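Local coordinates for multifunctional non-homologous end joining DNA repair protein LigD (Mycobacterium tuberculosis, PDB 2IRU) that serves as the primase-polymerase domain of a DNA repair enzyme that probably works with Ku to process, fill in and reseal double-strand breaks by non-homologous end joining, at residues L44-G49 / D283-E288; P77-A82 / L102-Q107; W118-E123 / L129-A134; A158-L163 / L168-V173. One frame throughout, in Å; residues are numbered along the deposited sequence.

Contact 1: residues L44-G49 / D283-E288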
# COMPACT_ATOMS: atom_id res chain seq x y z
N LEU A 44 -10.96 1.79 2.64
CA LEU A 44 -10.81 2.88 3.63
C LEU A 44 -10.18 2.44 4.97
O LEU A 44 -9.32 3.16 5.52
CB LEU A 44 -12.11 3.62 3.82
CG LEU A 44 -12.45 4.53 2.64
CD1 LEU A 44 -13.87 4.98 2.91
CD2 LEU A 44 -11.50 5.69 2.52
N GLY A 45 -10.52 1.22 5.42
CA GLY A 45 -10.09 0.75 6.75
C GLY A 45 -8.57 0.64 6.81
O GLY A 45 -7.97 0.75 7.88
N HIS A 46 -7.95 0.42 5.66
CA HIS A 46 -6.49 0.21 5.61
C HIS A 46 -5.64 1.45 5.37
O HIS A 46 -4.39 1.39 5.45
CB HIS A 46 -6.14 -0.92 4.63
CG HIS A 46 -7.10 -2.06 4.72
ND1 HIS A 46 -7.18 -2.88 5.83
CD2 HIS A 46 -8.07 -2.47 3.88
CE1 HIS A 46 -8.15 -3.76 5.64
NE2 HIS A 46 -8.71 -3.53 4.47
N ILE A 47 -6.33 2.57 5.07
CA ILE A 47 -5.71 3.87 4.93
C ILE A 47 -6.20 4.90 5.96
O ILE A 47 -5.57 5.93 6.13
CB ILE A 47 -5.78 4.41 3.49
CG1 ILE A 47 -7.24 4.67 3.08
CG2 ILE A 47 -5.22 3.34 2.52
CD1 ILE A 47 -7.38 5.26 1.61
N ALA A 48 -7.29 4.57 6.67
CA ALA A 48 -7.78 5.43 7.77
C ALA A 48 -6.65 5.78 8.74
O ALA A 48 -5.84 4.93 9.13
CB ALA A 48 -8.89 4.73 8.54
N GLY A 49 -6.64 7.05 9.17
CA GLY A 49 -5.69 7.50 10.18
C GLY A 49 -4.26 7.65 9.68
O GLY A 49 -3.37 8.02 10.46
N ASP A 283 -16.16 -12.17 -2.51
CA ASP A 283 -15.51 -12.60 -1.28
C ASP A 283 -15.40 -11.52 -0.19
O ASP A 283 -14.94 -11.82 0.93
CB ASP A 283 -14.09 -13.12 -1.60
CG ASP A 283 -14.09 -14.24 -2.63
OD1 ASP A 283 -14.91 -15.17 -2.51
OD2 ASP A 283 -13.25 -14.19 -3.56
N GLY A 284 -15.80 -10.30 -0.52
CA GLY A 284 -15.56 -9.15 0.36
C GLY A 284 -14.07 -8.87 0.52
O GLY A 284 -13.29 -9.17 -0.40
N ASP A 285 -13.69 -8.29 1.66
CA ASP A 285 -12.31 -7.85 1.88
C ASP A 285 -11.48 -8.97 2.54
O ASP A 285 -11.74 -9.36 3.69
CB ASP A 285 -12.32 -6.57 2.73
CG ASP A 285 -10.92 -6.02 3.05
OD1 ASP A 285 -9.94 -6.35 2.35
OD2 ASP A 285 -10.83 -5.19 3.98
N LEU A 286 -10.48 -9.49 1.82
CA LEU A 286 -9.58 -10.51 2.38
C LEU A 286 -8.70 -9.95 3.52
O LEU A 286 -8.19 -10.72 4.35
CB LEU A 286 -8.72 -11.16 1.28
CG LEU A 286 -9.47 -11.90 0.16
CD1 LEU A 286 -8.45 -12.48 -0.84
CD2 LEU A 286 -10.38 -13.01 0.69
N LEU A 287 -8.57 -8.62 3.56
CA LEU A 287 -7.84 -7.92 4.62
C LEU A 287 -8.75 -7.44 5.79
O LEU A 287 -8.33 -6.63 6.62
CB LEU A 287 -7.11 -6.68 4.02
CG LEU A 287 -6.01 -6.92 2.99
CD1 LEU A 287 -5.36 -5.58 2.65
CD2 LEU A 287 -4.97 -7.90 3.55
N GLU A 288 -9.99 -7.92 5.85
CA GLU A 288 -10.93 -7.48 6.89
C GLU A 288 -10.26 -7.38 8.29
O GLU A 288 -10.46 -6.41 9.03
CB GLU A 288 -12.10 -8.45 6.97
CG GLU A 288 -13.30 -7.95 7.77
CD GLU A 288 -14.46 -7.57 6.88
OE1 GLU A 288 -14.40 -6.51 6.21
OE2 GLU A 288 -15.45 -8.35 6.86
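His46 and Asp285 meet in a histidine-carboxylate hydrogen bond, which is the polar part of this contact. His46 NE2 donates to Asp285 OD2 at 2.7 Å, with an N-H...O angle of 159°. OD2 lies in the imidazole plane and accepts the bond with its syn lone pair. The ring and carboxylate planes are turned 72° against each other. Asp285 CG stands anti to its own backbone N (chi1 179°), which carries the carboxylate toward the end of helix 29-47. The His46-Asp285 bond ties the chain after helix 273-283 to helix 29-47.

The other carboxylate oxygen works within its own turn. Asp285 OD1 accepts from Leu287 N at 2.9 Å, from above the carboxylate plane, and forms an Asx turn. It also bonds Tyr244 OH.

The apolar part comes from Leu287. Its CD1 lies over one face of the imidazole, 4.3 Å from the centroid, as a CH-pi contact. Leu287 CB is 3.5 Å from His46 CE1, and Leu287 O is 3.0 Å from the same carbon.

The second ring nitrogen, ND1, is bonded to Asp291. A carboxylate at each nitrogen fixes the rotation of this buried ring and would be expected to favour a protonated imidazole.

Contact 2: residues P77-A82 / L102-Q107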
# COMPACT_ATOMS: atom_id res chain seq x y z
N PRO A 77 -11.46 21.89 1.41
CA PRO A 77 -11.22 22.20 2.84
C PRO A 77 -11.70 21.09 3.78
O PRO A 77 -11.28 21.02 4.95
CB PRO A 77 -12.02 23.49 3.08
CG PRO A 77 -12.44 23.95 1.73
CD PRO A 77 -12.39 22.85 0.77
N TRP A 78 -12.60 20.25 3.28
CA TRP A 78 -13.23 19.21 4.11
C TRP A 78 -12.37 17.95 4.27
O TRP A 78 -12.69 17.06 5.09
CB TRP A 78 -14.63 18.87 3.58
CG TRP A 78 -14.66 18.61 2.07
CD1 TRP A 78 -15.11 19.46 1.09
CD2 TRP A 78 -14.25 17.41 1.39
NE1 TRP A 78 -15.00 18.87 -0.15
CE2 TRP A 78 -14.48 17.62 -0.00
CE3 TRP A 78 -13.72 16.18 1.82
CZ2 TRP A 78 -14.19 16.64 -0.97
CZ3 TRP A 78 -13.41 15.20 0.83
CH2 TRP A 78 -13.64 15.46 -0.55
N LEU A 79 -11.27 17.85 3.51
CA LEU A 79 -10.36 16.71 3.71
C LEU A 79 -9.75 16.76 5.12
O LEU A 79 -9.33 17.83 5.58
CB LEU A 79 -9.24 16.75 2.67
CG LEU A 79 -9.63 16.26 1.28
CD1 LEU A 79 -8.55 16.71 0.29
CD2 LEU A 79 -9.74 14.74 1.28
N SER A 80 -9.76 15.62 5.80
CA SER A 80 -8.96 15.50 7.03
C SER A 80 -7.47 15.68 6.68
O SER A 80 -7.03 15.36 5.57
CB SER A 80 -9.21 14.15 7.68
OG SER A 80 -10.57 14.07 8.06
N ARG A 81 -6.71 16.21 7.65
CA ARG A 81 -5.28 16.39 7.47
C ARG A 81 -4.58 16.41 8.81
O ARG A 81 -5.17 16.72 9.86
CB ARG A 81 -4.95 17.66 6.69
CG ARG A 81 -5.37 18.94 7.44
CD ARG A 81 -5.65 20.05 6.44
NE ARG A 81 -6.90 19.82 5.70
CZ ARG A 81 -7.20 20.41 4.54
NH1 ARG A 81 -6.35 21.25 3.96
NH2 ARG A 81 -8.35 20.13 3.93
N ALA A 82 -3.28 16.10 8.76
CA ALA A 82 -2.48 16.14 9.96
C ALA A 82 -1.01 16.30 9.61
O ALA A 82 -0.61 16.01 8.49
CB ALA A 82 -2.73 14.91 10.83
N LEU A 102 -11.75 9.47 -1.66
CA LEU A 102 -11.24 8.65 -2.77
C LEU A 102 -11.72 9.18 -4.13
O LEU A 102 -11.01 9.06 -5.12
CB LEU A 102 -11.61 7.18 -2.58
CG LEU A 102 -10.79 6.47 -1.52
CD1 LEU A 102 -11.40 5.15 -1.11
CD2 LEU A 102 -9.33 6.28 -1.95
N ALA A 103 -12.93 9.73 -4.17
CA ALA A 103 -13.37 10.45 -5.38
C ALA A 103 -12.39 11.60 -5.73
O ALA A 103 -12.08 11.84 -6.91
CB ALA A 103 -14.79 10.94 -5.23
N TRP A 104 -11.92 12.33 -4.71
CA TRP A 104 -10.91 13.40 -4.90
C TRP A 104 -9.60 12.79 -5.42
O TRP A 104 -9.01 13.28 -6.38
CB TRP A 104 -10.67 14.14 -3.56
CG TRP A 104 -9.60 15.16 -3.66
CD1 TRP A 104 -9.64 16.34 -4.37
CD2 TRP A 104 -8.27 15.04 -3.14
NE1 TRP A 104 -8.43 17.00 -4.25
CE2 TRP A 104 -7.58 16.23 -3.49
CE3 TRP A 104 -7.62 14.07 -2.35
CZ2 TRP A 104 -6.24 16.45 -3.11
CZ3 TRP A 104 -6.31 14.27 -1.96
CH2 TRP A 104 -5.63 15.47 -2.33
N ILE A 105 -9.18 11.66 -4.84
CA ILE A 105 -7.99 10.96 -5.32
C ILE A 105 -8.13 10.67 -6.85
O ILE A 105 -7.22 10.94 -7.63
CB ILE A 105 -7.81 9.68 -4.52
CG1 ILE A 105 -7.24 10.02 -3.13
CG2 ILE A 105 -6.94 8.66 -5.29
CD1 ILE A 105 -5.82 10.60 -3.15
N ALA A 106 -9.29 10.16 -7.26
CA ALA A 106 -9.52 9.84 -8.66
C ALA A 106 -9.52 11.10 -9.52
O ALA A 106 -8.89 11.14 -10.56
CB ALA A 106 -10.84 9.14 -8.80
N GLN A 107 -10.23 12.14 -9.06
CA GLN A 107 -10.29 13.38 -9.80
C GLN A 107 -8.88 14.02 -10.01
O GLN A 107 -8.62 14.65 -11.05
CB GLN A 107 -11.28 14.35 -9.12
CG GLN A 107 -11.15 15.82 -9.57
CD GLN A 107 -11.31 16.04 -11.07
OE1 GLN A 107 -11.77 15.16 -11.83
NE2 GLN A 107 -10.93 17.24 -11.52
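The indole of Trp104 has the CD1 methyl of Leu79 on one face. The methyl stands above the six-membered ring, 3.7 Å from its centroid and only 7° off the ring normal. This is a CH-pi contact with the methyl almost directly over the ring centre. All six carbons of that ring lie at similar distances from it, the nearest being Trp104 CD2 and CE3, both 3.8 Å from Leu79 CD1. The indole of Trp78 approaches the base of the same side chain, with its CH2 atom 4.4 Å from Trp104 CB. The third flat group, the guanidinium of Arg81, holds the backbone of Leu79 at its edge. Arg81 NE and NH2 both bond Leu79 O, at 3.1 and 3.0 Å. The oxygen lies close to the guanidinium plane, and both donors reach it from the same face of the carbonyl.

Trp104 CG is anti to the backbone N (chi1 176°). This extends the indole from the helix toward Leu79, and the two side chains cross at about a right angle. No hydrogen bond joins the two segments. Their link is apolar, while the two Arg81 bonds probably help hold the loop that carries Leu79. Arg81 NH2 also bonds Pro76 O.

The contact sets helix 99-107 against the loop that leads into strand 80-84, which pairs with strand 91-95. Trp104 also touches Arg54 of strand 53-56. Nearby on the same helix, Leu102 and Ala103 pack on helix 29-47.

Contact 3: residues W118-E123 / L129-A134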
# COMPACT_ATOMS: atom_id res chain seq x y z
N TRP A 118 2.02 3.24 10.38
CA TRP A 118 1.53 3.90 11.59
C TRP A 118 0.30 4.77 11.31
O TRP A 118 0.06 5.18 10.17
CB TRP A 118 2.63 4.71 12.28
CG TRP A 118 3.28 5.76 11.40
CD1 TRP A 118 4.44 5.61 10.68
CD2 TRP A 118 2.83 7.10 11.17
NE1 TRP A 118 4.75 6.77 10.02
CE2 TRP A 118 3.78 7.71 10.31
CE3 TRP A 118 1.73 7.87 11.62
CZ2 TRP A 118 3.66 9.04 9.88
CZ3 TRP A 118 1.61 9.19 11.17
CH2 TRP A 118 2.56 9.75 10.29
N ARG A 119 -0.47 5.03 12.36
CA ARG A 119 -1.58 6.00 12.29
C ARG A 119 -1.37 7.20 13.20
O ARG A 119 -0.71 7.11 14.26
CB ARG A 119 -2.88 5.34 12.70
CG ARG A 119 -3.37 4.27 11.75
CD ARG A 119 -4.49 3.49 12.38
NE ARG A 119 -5.71 4.26 12.48
CZ ARG A 119 -6.89 3.82 12.05
NH1 ARG A 119 -6.96 2.59 11.52
NH2 ARG A 119 -7.98 4.57 12.15
N PHE A 120 -1.90 8.34 12.78
CA PHE A 120 -2.06 9.48 13.69
C PHE A 120 -2.92 9.12 14.91
O PHE A 120 -3.88 8.32 14.81
CB PHE A 120 -2.71 10.64 12.96
CG PHE A 120 -1.82 11.28 11.95
CD1 PHE A 120 -0.80 12.14 12.34
CD2 PHE A 120 -2.02 11.03 10.60
CE1 PHE A 120 0.04 12.72 11.40
CE2 PHE A 120 -1.19 11.64 9.63
CZ PHE A 120 -0.18 12.46 10.01
N VAL A 121 -2.58 9.71 16.04
CA VAL A 121 -3.36 9.50 17.24
C VAL A 121 -3.67 10.86 17.85
O VAL A 121 -2.79 11.73 17.88
CB VAL A 121 -2.67 8.59 18.30
CG1 VAL A 121 -2.42 7.20 17.74
CG2 VAL A 121 -1.38 9.21 18.84
N ALA A 122 -4.90 11.01 18.30
CA ALA A 122 -5.36 12.23 18.98
C ALA A 122 -4.73 12.36 20.36
O ALA A 122 -4.92 11.49 21.23
CB ALA A 122 -6.88 12.26 19.06
N GLU A 123 -3.97 13.43 20.56
CA GLU A 123 -3.24 13.61 21.82
C GLU A 123 -4.24 13.87 22.94
O GLU A 123 -5.13 14.70 22.77
CB GLU A 123 -2.23 14.77 21.70
CG GLU A 123 -0.84 14.47 22.27
CD GLU A 123 -0.04 15.74 22.58
OE1 GLU A 123 -0.05 16.68 21.75
OE2 GLU A 123 0.59 15.81 23.66
N LEU A 129 -3.61 15.81 16.28
CA LEU A 129 -3.13 14.55 15.69
C LEU A 129 -1.60 14.51 15.55
O LEU A 129 -1.00 15.37 14.91
CB LEU A 129 -3.82 14.30 14.33
CG LEU A 129 -5.35 14.18 14.28
CD1 LEU A 129 -5.88 14.42 12.86
CD2 LEU A 129 -5.85 12.83 14.80
N ASN A 130 -0.97 13.51 16.17
CA ASN A 130 0.48 13.31 16.08
C ASN A 130 0.77 11.87 15.66
O ASN A 130 -0.03 10.99 15.96
CB ASN A 130 1.15 13.58 17.43
CG ASN A 130 1.12 15.03 17.83
OD1 ASN A 130 1.42 15.92 17.03
ND2 ASN A 130 0.73 15.30 19.08
N PRO A 131 1.91 11.63 14.96
CA PRO A 131 2.19 10.23 14.59
C PRO A 131 2.20 9.35 15.82
O PRO A 131 2.74 9.75 16.86
CB PRO A 131 3.59 10.30 13.95
CG PRO A 131 3.66 11.72 13.38
CD PRO A 131 2.92 12.56 14.43
N GLY A 132 1.60 8.17 15.70
CA GLY A 132 1.52 7.22 16.79
C GLY A 132 2.31 5.96 16.41
O GLY A 132 3.08 5.96 15.44
N PRO A 133 2.10 4.87 17.15
CA PRO A 133 2.81 3.61 16.93
C PRO A 133 2.48 2.93 15.60
O PRO A 133 1.46 3.23 14.94
CB PRO A 133 2.34 2.74 18.10
CG PRO A 133 1.83 3.70 19.10
CD PRO A 133 1.17 4.75 18.28
N ALA A 134 3.36 2.02 15.19
CA ALA A 134 3.04 1.14 14.09
C ALA A 134 1.88 0.24 14.51
O ALA A 134 1.85 -0.27 15.64
CB ALA A 134 4.27 0.30 13.70
O HOH W 1 -0.75 4.58 15.42
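Trp118 reaches across the hairpin from its CB onward. That atom sits beside two backbone carbonyls, 3.4 Å from Gly132 O and 3.3 Å from Pro133 O. With chi1 at 57°, CG lies between the backbone N and the carbonyl carbon, and the indole runs alongside Pro131, both pointing the same way. The far side of the six-membered ring then passes under the proline: Trp118 CZ3 is 3.6 Å from Pro131 CB, and Trp118 CH2 is 3.8 Å from Pro131 CG. Pro131 CB lies over the indole face, offset toward the rim, as a CH-pi contact. The indole edge meets Phe120, with Trp118 CZ3 standing over the centre of the phenyl face. On the pyrrole side, Trp118 NE1 is hydrogen-bonded to Gly236 O. The buried Trp118-Phe120 cluster forms one side of the hairpin and also packs on strand 80-84.

The strands pair antiparallel. Val121 and Asn130 form a hydrogen-bonded pair, with Val121 N to Asn130 O at 2.9 Å and Asn130 N to Val121 O at 3.1 Å. Gly132 N adds a more bent bond to Arg119 O at 2.9 Å. The register then slips by one residue between Phe120 and Trp118, a beta bulge.

Pro131 lacks an N-H at a non-hydrogen-bonded position, so no bond across the pair is lost. Pro133 can offer none at the bulge. There water 1 donates to both Arg119 O and Pro133 O, and so links two acceptors that could not bond each other.

Contact 4: residues A158-L163 / L168-V173; sequences AVRDLL and LVTFPV
The connection from helix 149-164 to strand 171-174 brings Leu163 and Arg160, near the helix end, against Leu168 and Thr170 of the returning chain. The strand belongs to the large mixed sheet of the polymerase domain. Leu168 N donates to Leu163 O at 3.2 Å and closes the short loop between them. The donor sits above the carbonyl plane.

Leu163 and Thr170 carry most of the contact. Thr170 OG1 lies beside the backbone N, anti to the carbonyl carbon (chi1 -50°), which turns the hydroxyl to the helix. There OG1 is only 3.2 Å from Leu163 CD1, a close fit. Thr170 CB meets Arg160 CG at 4.0 Å. The two leucines touch at their branches, Leu163 CD2 to Leu168 CD1 at 4.2 Å.

Water 2 sits between the helix and the chain leading into the strand. It donates to Arg160 O and Leu168 O, each at 2.8 Å, and accepts from Thr170 OG1 at 2.7 Å. Beyond the contact, the Arg160 chain leads away. Its NE and NH2 both grip Asp161 OD1 in a side-on salt bridge, and the guanidinium also makes a cation-pi contact with Trp260.

Thr170 OG1 is further bonded to Thr184 OG1 of the adjoining strand 180-186. A polar thread therefore runs from the helix backbone through the water and Thr170 into the sheet. Three bonds hold the water, so one water serves two carbonyls and the buried Thr170 hydroxyl, while the leucine side chains add apolar packing beside it.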
# COMPACT_ATOMS: atom_id res chain seq x y z
N ALA A 158 7.27 -18.90 4.22
CA ALA A 158 8.30 -18.93 5.26
C ALA A 158 8.26 -17.72 6.19
O ALA A 158 8.44 -17.86 7.42
CB ALA A 158 9.67 -19.12 4.63
N VAL A 159 8.03 -16.53 5.62
CA VAL A 159 7.83 -15.35 6.44
C VAL A 159 6.60 -15.56 7.32
O VAL A 159 6.65 -15.34 8.54
CB VAL A 159 7.65 -14.07 5.56
CG1 VAL A 159 7.38 -12.87 6.46
CG2 VAL A 159 8.87 -13.86 4.68
N ARG A 160 5.50 -15.99 6.69
CA ARG A 160 4.25 -16.28 7.39
C ARG A 160 4.49 -17.24 8.56
O ARG A 160 3.94 -17.05 9.64
CB ARG A 160 3.22 -16.91 6.45
CG ARG A 160 1.89 -17.20 7.13
CD ARG A 160 1.08 -18.24 6.38
NE ARG A 160 1.83 -19.49 6.20
CZ ARG A 160 1.49 -20.45 5.34
NH1 ARG A 160 0.40 -20.33 4.61
NH2 ARG A 160 2.25 -21.53 5.22
N ASP A 161 5.31 -18.25 8.34
CA ASP A 161 5.52 -19.29 9.36
C ASP A 161 6.30 -18.74 10.55
O ASP A 161 5.96 -19.02 11.71
CB ASP A 161 6.17 -20.51 8.74
CG ASP A 161 5.21 -21.28 7.82
OD1 ASP A 161 3.99 -21.00 7.80
OD2 ASP A 161 5.70 -22.20 7.11
N LEU A 162 7.33 -17.92 10.28
CA LEU A 162 8.09 -17.27 11.35
C LEU A 162 7.20 -16.34 12.18
O LEU A 162 7.27 -16.31 13.42
CB LEU A 162 9.29 -16.49 10.79
CG LEU A 162 10.63 -17.09 10.37
CD1 LEU A 162 10.66 -17.59 8.98
CD2 LEU A 162 11.71 -16.04 10.53
N LEU A 163 6.35 -15.58 11.50
CA LEU A 163 5.44 -14.69 12.21
C LEU A 163 4.44 -15.47 13.06
O LEU A 163 4.10 -15.06 14.17
CB LEU A 163 4.76 -13.74 11.22
CG LEU A 163 5.73 -12.76 10.54
CD1 LEU A 163 5.05 -12.03 9.37
CD2 LEU A 163 6.35 -11.75 11.53
N LEU A 168 1.26 -14.23 15.34
CA LEU A 168 0.86 -13.20 14.40
C LEU A 168 0.35 -13.86 13.12
O LEU A 168 0.73 -15.00 12.80
CB LEU A 168 2.02 -12.25 14.10
CG LEU A 168 2.59 -11.41 15.26
CD1 LEU A 168 3.83 -10.66 14.77
CD2 LEU A 168 1.55 -10.45 15.85
N VAL A 169 -0.55 -13.16 12.44
CA VAL A 169 -1.19 -13.64 11.22
C VAL A 169 -0.72 -12.74 10.07
O VAL A 169 -0.60 -11.55 10.25
CB VAL A 169 -2.75 -13.59 11.36
CG1 VAL A 169 -3.46 -13.95 10.06
CG2 VAL A 169 -3.24 -14.50 12.53
N THR A 170 -0.49 -13.33 8.90
CA THR A 170 0.06 -12.60 7.77
C THR A 170 -0.89 -12.63 6.56
O THR A 170 -1.48 -13.68 6.25
CB THR A 170 1.43 -13.20 7.41
OG1 THR A 170 2.22 -13.28 8.60
CG2 THR A 170 2.18 -12.37 6.38
N PHE A 171 -0.99 -11.49 5.88
CA PHE A 171 -1.88 -11.33 4.73
C PHE A 171 -1.06 -10.98 3.49
O PHE A 171 -0.32 -9.98 3.49
CB PHE A 171 -2.89 -10.19 4.98
CG PHE A 171 -3.75 -10.41 6.19
CD1 PHE A 171 -5.01 -11.02 6.07
CD2 PHE A 171 -3.31 -10.02 7.47
CE1 PHE A 171 -5.81 -11.24 7.18
CE2 PHE A 171 -4.12 -10.24 8.59
CZ PHE A 171 -5.37 -10.84 8.47
N PRO A 172 -1.24 -11.74 2.41
CA PRO A 172 -0.51 -11.34 1.21
C PRO A 172 -1.26 -10.38 0.30
O PRO A 172 -2.48 -10.44 0.19
CB PRO A 172 -0.28 -12.66 0.47
CG PRO A 172 -1.40 -13.59 0.93
CD PRO A 172 -2.02 -12.99 2.20
N VAL A 173 -0.50 -9.52 -0.34
CA VAL A 173 -1.06 -8.53 -1.26
C VAL A 173 -0.10 -8.41 -2.43
O VAL A 173 1.05 -7.95 -2.26
CB VAL A 173 -1.21 -7.13 -0.59
CG1 VAL A 173 -1.78 -6.16 -1.61
CG2 VAL A 173 -2.12 -7.19 0.64
O HOH W 2 1.76 -15.40 10.24

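How the contacts relate
Contact 1 spans most of the domain: contacts 2, 3 and 4 follow one another along the chain between its two segments. Its centre is about 18, 19 and 17 Å from those of contacts 2, 3 and 4, and it lies between contacts 2 and 4. Leu44 packs on Leu102 of contact 2, Gly49 O probably bonds Phe120 N of contact 3, and Leu287 packs on Phe171 of contact 4. Contacts 2 and 3 touch through Ala82, which meets Phe120 and Leu129. Contacts 2 and 4 lie about 32 Å apart between centres. Contacts 3 and 4 share the large mixed sheet without touching. Contact 1 thus brings chain regions far apart in sequence together near the middle of one primase-polymerase domain.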